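Local coordinates for mannose-6-phosphate isomerase (Bacillus subtilis, PDB 1QWR), which probably interconverts D-mannose 6-phosphate and D-fructose 6-phosphate, using one zinc ion per subunit, at residues Leu85-Lys99 with Leu175-Gln189. Residues are numbered along the deposited sequence; the frame is centred on the assembly and turned at random. Where two conformers were deposited one is given.
With ZN (zinc ion), chain E; SO4 (sulfate ion), chain C.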
# COMPACT_ATOMS: atom_id res chain seq x y z
N LEU A 85 2.99 6.94 -6.38
CA LEU A 85 2.50 5.96 -5.44
C LEU A 85 3.49 5.48 -4.39
O LEU A 85 4.68 5.81 -4.43
CB LEU A 85 1.96 4.76 -6.24
CG LEU A 85 0.84 5.06 -7.27
CD1 LEU A 85 0.53 3.80 -8.08
CD2 LEU A 85 -0.42 5.53 -6.54
N LEU A 86 2.98 4.68 -3.46
CA LEU A 86 3.77 4.09 -2.40
C LEU A 86 3.13 2.76 -2.07
O LEU A 86 1.92 2.69 -1.84
CB LEU A 86 3.79 5.02 -1.19
CG LEU A 86 4.26 4.47 0.16
CD1 LEU A 86 5.72 4.01 0.06
CD2 LEU A 86 4.11 5.60 1.20
N THR A 87 3.92 1.69 -2.08
CA THR A 87 3.40 0.36 -1.80
C THR A 87 4.10 -0.19 -0.57
O THR A 87 5.33 -0.19 -0.48
CB THR A 87 3.66 -0.60 -2.97
OG1 THR A 87 3.10 -0.05 -4.17
CG2 THR A 87 3.06 -1.96 -2.69
N LYS A 88 3.30 -0.72 0.35
CA LYS A 88 3.83 -1.30 1.58
C LYS A 88 3.24 -2.66 1.90
O LYS A 88 2.14 -3.00 1.44
CB LYS A 88 3.47 -0.42 2.78
CG LYS A 88 3.93 1.02 2.72
CD LYS A 88 3.37 1.74 3.96
CE LYS A 88 3.61 3.25 3.92
NZ LYS A 88 3.10 3.84 5.19
N LEU A 89 4.00 -3.41 2.70
CA LEU A 89 3.56 -4.69 3.27
C LEU A 89 3.41 -4.30 4.75
O LEU A 89 4.35 -3.73 5.35
CB LEU A 89 4.61 -5.79 3.12
CG LEU A 89 4.56 -6.50 1.77
CD1 LEU A 89 5.76 -7.46 1.67
CD2 LEU A 89 3.23 -7.28 1.62
N LEU A 90 2.24 -4.60 5.35
CA LEU A 90 1.98 -4.23 6.74
C LEU A 90 1.76 -5.45 7.63
O LEU A 90 0.93 -6.31 7.31
CB LEU A 90 0.72 -3.36 6.83
CG LEU A 90 0.64 -2.13 5.91
CD1 LEU A 90 -0.73 -1.49 6.04
CD2 LEU A 90 1.73 -1.16 6.28
N ASP A 91 2.50 -5.50 8.73
CA ASP A 91 2.39 -6.58 9.70
C ASP A 91 1.61 -5.99 10.86
O ASP A 91 2.19 -5.37 11.78
CB ASP A 91 3.78 -7.00 10.18
CG ASP A 91 3.74 -8.06 11.28
OD1 ASP A 91 2.63 -8.57 11.59
OD2 ASP A 91 4.82 -8.35 11.83
N VAL A 92 0.29 -6.14 10.79
CA VAL A 92 -0.59 -5.58 11.81
C VAL A 92 -0.80 -6.62 12.91
O VAL A 92 -1.79 -7.36 12.91
CB VAL A 92 -1.93 -5.14 11.20
CG1 VAL A 92 -2.74 -4.30 12.22
CG2 VAL A 92 -1.70 -4.30 9.93
N LYS A 93 0.16 -6.68 13.82
CA LYS A 93 0.13 -7.60 14.95
C LYS A 93 -0.90 -7.11 15.95
O LYS A 93 -1.74 -7.88 16.41
CB LYS A 93 1.52 -7.66 15.61
CG LYS A 93 1.61 -8.67 16.74
CD LYS A 93 3.01 -8.77 17.28
CE LYS A 93 3.06 -9.78 18.44
NZ LYS A 93 4.42 -9.87 19.04
N GLU A 94 -0.82 -5.82 16.28
CA GLU A 94 -1.78 -5.21 17.20
C GLU A 94 -2.58 -4.15 16.42
O GLU A 94 -2.28 -3.88 15.26
CB GLU A 94 -1.07 -4.55 18.39
CG GLU A 94 -0.26 -5.51 19.29
CD GLU A 94 -1.10 -6.62 19.91
OE1 GLU A 94 -2.30 -6.39 20.17
OE2 GLU A 94 -0.56 -7.73 20.14
N ASP A 95 -3.58 -3.54 17.06
CA ASP A 95 -4.41 -2.53 16.39
C ASP A 95 -3.63 -1.28 15.98
O ASP A 95 -2.74 -0.82 16.70
CB ASP A 95 -5.54 -2.05 17.32
CG ASP A 95 -6.56 -3.14 17.63
OD1 ASP A 95 -6.90 -3.94 16.75
OD2 ASP A 95 -7.06 -3.14 18.78
N THR A 96 -3.96 -0.70 14.81
CA THR A 96 -3.27 0.53 14.45
C THR A 96 -4.15 1.66 14.96
O THR A 96 -5.29 1.42 15.38
CB THR A 96 -3.06 0.72 12.92
OG1 THR A 96 -4.33 0.93 12.29
CG2 THR A 96 -2.37 -0.49 12.31
N SER A 97 -3.64 2.88 14.90
CA SER A 97 -4.41 4.03 15.38
C SER A 97 -5.65 4.31 14.54
O SER A 97 -5.73 3.90 13.38
CB SER A 97 -3.51 5.28 15.41
OG SER A 97 -3.20 5.71 14.09
N ILE A 98 -6.63 5.00 15.12
CA ILE A 98 -7.84 5.35 14.37
C ILE A 98 -7.40 6.65 13.71
O ILE A 98 -6.88 7.56 14.39
CB ILE A 98 -9.05 5.57 15.31
CG1 ILE A 98 -9.40 4.24 15.98
CG2 ILE A 98 -10.24 6.06 14.52
CD1 ILE A 98 -10.60 4.30 16.90
N LYS A 99 -7.59 6.75 12.39
CA LYS A 99 -7.07 7.90 11.68
C LYS A 99 -7.82 8.27 10.41
O LYS A 99 -8.73 7.56 9.98
CB LYS A 99 -5.61 7.61 11.33
CG LYS A 99 -5.42 6.25 10.62
CD LYS A 99 -3.95 5.84 10.61
CE LYS A 99 -3.77 4.40 10.14
NZ LYS A 99 -3.69 3.44 11.28
N LEU A 175 -12.45 7.81 7.80
CA LEU A 175 -11.97 7.50 9.14
C LEU A 175 -11.77 6.00 9.12
O LEU A 175 -12.67 5.25 8.74
CB LEU A 175 -13.01 7.89 10.19
CG LEU A 175 -12.55 7.75 11.63
CD1 LEU A 175 -11.44 8.76 11.93
CD2 LEU A 175 -13.75 7.96 12.55
N HIS A 176 -10.60 5.54 9.54
CA HIS A 176 -10.34 4.11 9.47
C HIS A 176 -9.19 3.64 10.37
O HIS A 176 -8.53 4.44 11.03
CB HIS A 176 -9.98 3.72 8.04
CG HIS A 176 -8.69 4.33 7.58
ND1 HIS A 176 -8.59 5.65 7.20
CD2 HIS A 176 -7.44 3.82 7.52
CE1 HIS A 176 -7.33 5.93 6.94
NE2 HIS A 176 -6.61 4.84 7.13
N ALA A 177 -8.99 2.33 10.35
CA ALA A 177 -7.90 1.69 11.07
C ALA A 177 -7.86 0.20 10.76
O ALA A 177 -8.91 -0.46 10.69
CB ALA A 177 -8.04 1.87 12.57
N LEU A 178 -6.66 -0.32 10.52
CA LEU A 178 -6.52 -1.75 10.33
C LEU A 178 -6.46 -2.28 11.77
O LEU A 178 -5.93 -1.59 12.65
CB LEU A 178 -5.21 -2.07 9.59
CG LEU A 178 -5.18 -1.81 8.09
CD1 LEU A 178 -3.76 -1.98 7.57
CD2 LEU A 178 -6.13 -2.79 7.39
N CYS A 179 -6.99 -3.47 12.01
CA CYS A 179 -6.97 -4.03 13.35
C CYS A 179 -6.10 -5.28 13.47
O CYS A 179 -5.72 -5.89 12.47
CB CYS A 179 -8.41 -4.30 13.81
SG CYS A 179 -9.40 -2.76 13.89
N LYS A 180 -5.75 -5.62 14.71
CA LYS A 180 -4.86 -6.75 14.98
C LYS A 180 -5.13 -8.04 14.22
O LYS A 180 -6.28 -8.41 13.98
CB LYS A 180 -4.86 -7.05 16.48
CG LYS A 180 -6.14 -7.67 17.00
CD LYS A 180 -6.04 -7.96 18.50
CE LYS A 180 -4.86 -8.85 18.81
NZ LYS A 180 -4.69 -9.06 20.28
N GLY A 181 -4.04 -8.71 13.85
CA GLY A 181 -4.10 -9.97 13.13
C GLY A 181 -4.31 -9.94 11.63
O GLY A 181 -5.10 -10.71 11.10
N ALA A 182 -3.59 -9.06 10.94
CA ALA A 182 -3.75 -8.94 9.49
C ALA A 182 -2.41 -8.69 8.84
O ALA A 182 -1.55 -8.04 9.42
CB ALA A 182 -4.69 -7.75 9.17
N LEU A 183 -2.24 -9.24 7.63
CA LEU A 183 -1.03 -9.07 6.84
C LEU A 183 -1.55 -8.43 5.56
O LEU A 183 -2.29 -9.06 4.81
CB LEU A 183 -0.42 -10.44 6.53
CG LEU A 183 0.80 -10.38 5.61
CD1 LEU A 183 1.93 -9.63 6.30
CD2 LEU A 183 1.22 -11.80 5.30
N VAL A 184 -1.15 -7.19 5.31
CA VAL A 184 -1.70 -6.42 4.19
C VAL A 184 -0.73 -5.85 3.15
O VAL A 184 0.37 -5.43 3.50
CB VAL A 184 -2.49 -5.21 4.77
CG1 VAL A 184 -3.20 -4.40 3.66
CG2 VAL A 184 -3.49 -5.70 5.78
N LEU A 185 -1.16 -5.83 1.89
CA LEU A 185 -0.39 -5.18 0.82
C LEU A 185 -1.21 -3.89 0.61
O LEU A 185 -2.35 -3.92 0.09
CB LEU A 185 -0.34 -6.03 -0.46
CG LEU A 185 0.57 -5.56 -1.62
CD1 LEU A 185 0.09 -4.23 -2.17
CD2 LEU A 185 2.00 -5.45 -1.16
N GLU A 186 -0.63 -2.76 1.01
CA GLU A 186 -1.26 -1.46 0.93
C GLU A 186 -0.70 -0.61 -0.21
O GLU A 186 0.50 -0.35 -0.26
CB GLU A 186 -1.04 -0.73 2.26
CG GLU A 186 -1.81 0.58 2.44
CD GLU A 186 -1.47 1.21 3.77
OE1 GLU A 186 -0.29 1.54 3.97
OE2 GLU A 186 -2.38 1.35 4.62
N THR A 187 -1.56 -0.21 -1.13
CA THR A 187 -1.11 0.62 -2.24
C THR A 187 -1.70 2.00 -1.97
O THR A 187 -2.89 2.12 -1.72
CB THR A 187 -1.58 0.03 -3.60
OG1 THR A 187 -1.03 -1.29 -3.76
CG2 THR A 187 -1.07 0.90 -4.77
N GLN A 188 -0.86 3.03 -1.96
CA GLN A 188 -1.36 4.37 -1.63
C GLN A 188 -0.65 5.46 -2.44
O GLN A 188 0.28 5.19 -3.19
CB GLN A 188 -1.13 4.58 -0.12
CG GLN A 188 0.36 4.67 0.28
CD GLN A 188 0.68 3.87 1.55
OE1 GLN A 188 0.86 2.64 1.50
NE2 GLN A 188 0.74 4.55 2.67
N GLN A 189 -1.12 6.71 -2.32
CA GLN A 189 -0.42 7.79 -3.00
C GLN A 189 0.87 7.94 -2.21
O GLN A 189 0.92 7.54 -1.04
CB GLN A 189 -1.18 9.11 -2.89
CG GLN A 189 -2.51 9.12 -3.60
CD GLN A 189 -3.15 10.47 -3.51
OE1 GLN A 189 -2.78 11.40 -4.24
NE2 GLN A 189 -4.10 10.61 -2.61
ZN ZN E . -4.18 4.29 6.54
S SO4 C . -0.41 4.27 12.42
O1 SO4 C . -1.34 3.86 13.50
O2 SO4 C . 0.96 3.85 12.75
O3 SO4 C . -0.46 5.73 12.24
O4 SO4 C . -0.82 3.62 11.17
O HOH W 1 1.15 -1.58 -5.38
O HOH W 2 0.54 3.31 5.79
O HOH W 3 -1.85 4.48 5.40
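L86, K88, L90 and V92 pair with Q188, E186, V184 and A182 through backbone hydrogen bonds, joining strands 85-92 and 182-189 antiparallel. V92 O accepts from A182 N and, weakly, from G181 N, which makes a G1 beta bulge. Beyond the turns a separate bridge links K99 and H176, shifted by one residue. Between the two ladders, T96 N and T96 OG1 both bond to L178 O, and D95 OD1 takes K180 N at 2.9 Å.

On the face with V92, L90 and L178 meet at about a right angle, L90 CD1 tightly packed 3.4 Å from L178 CD1. V92 CG2 touches the same methyl. On the other face, L89 CD2 meets L185 CD2.

K88 and E186 run side by side, and water 2 bridges K88 NZ and E186 OE1. K88 NZ also forms a salt bridge with E40, while E186 OE2 is hydrogen-bonded to W121 NE1.

H176 NE2 holds the zinc ion at 2.6 Å in the ring plane, and K99 CG lies over a ring face. The K99 chain bends at its last torsion (chi4 -95°), bringing NZ to T96 OG1 and S97 O. K99 NZ also donates to sulfate O4 at 2.9 Å. With an alanine here, sulfate O4, T96 OG1 and S97 O would probably lose this donor, and H176 its CH-pi partner.

H101 and E119 complete the protein zinc ligands. R196, probably catalytic, also binds the sulfate, which probably comes from the crystallisation liquor but is consistent with a substrate pocket beside the metal in the cupin-type beta fold of type I phosphomannose isomerases.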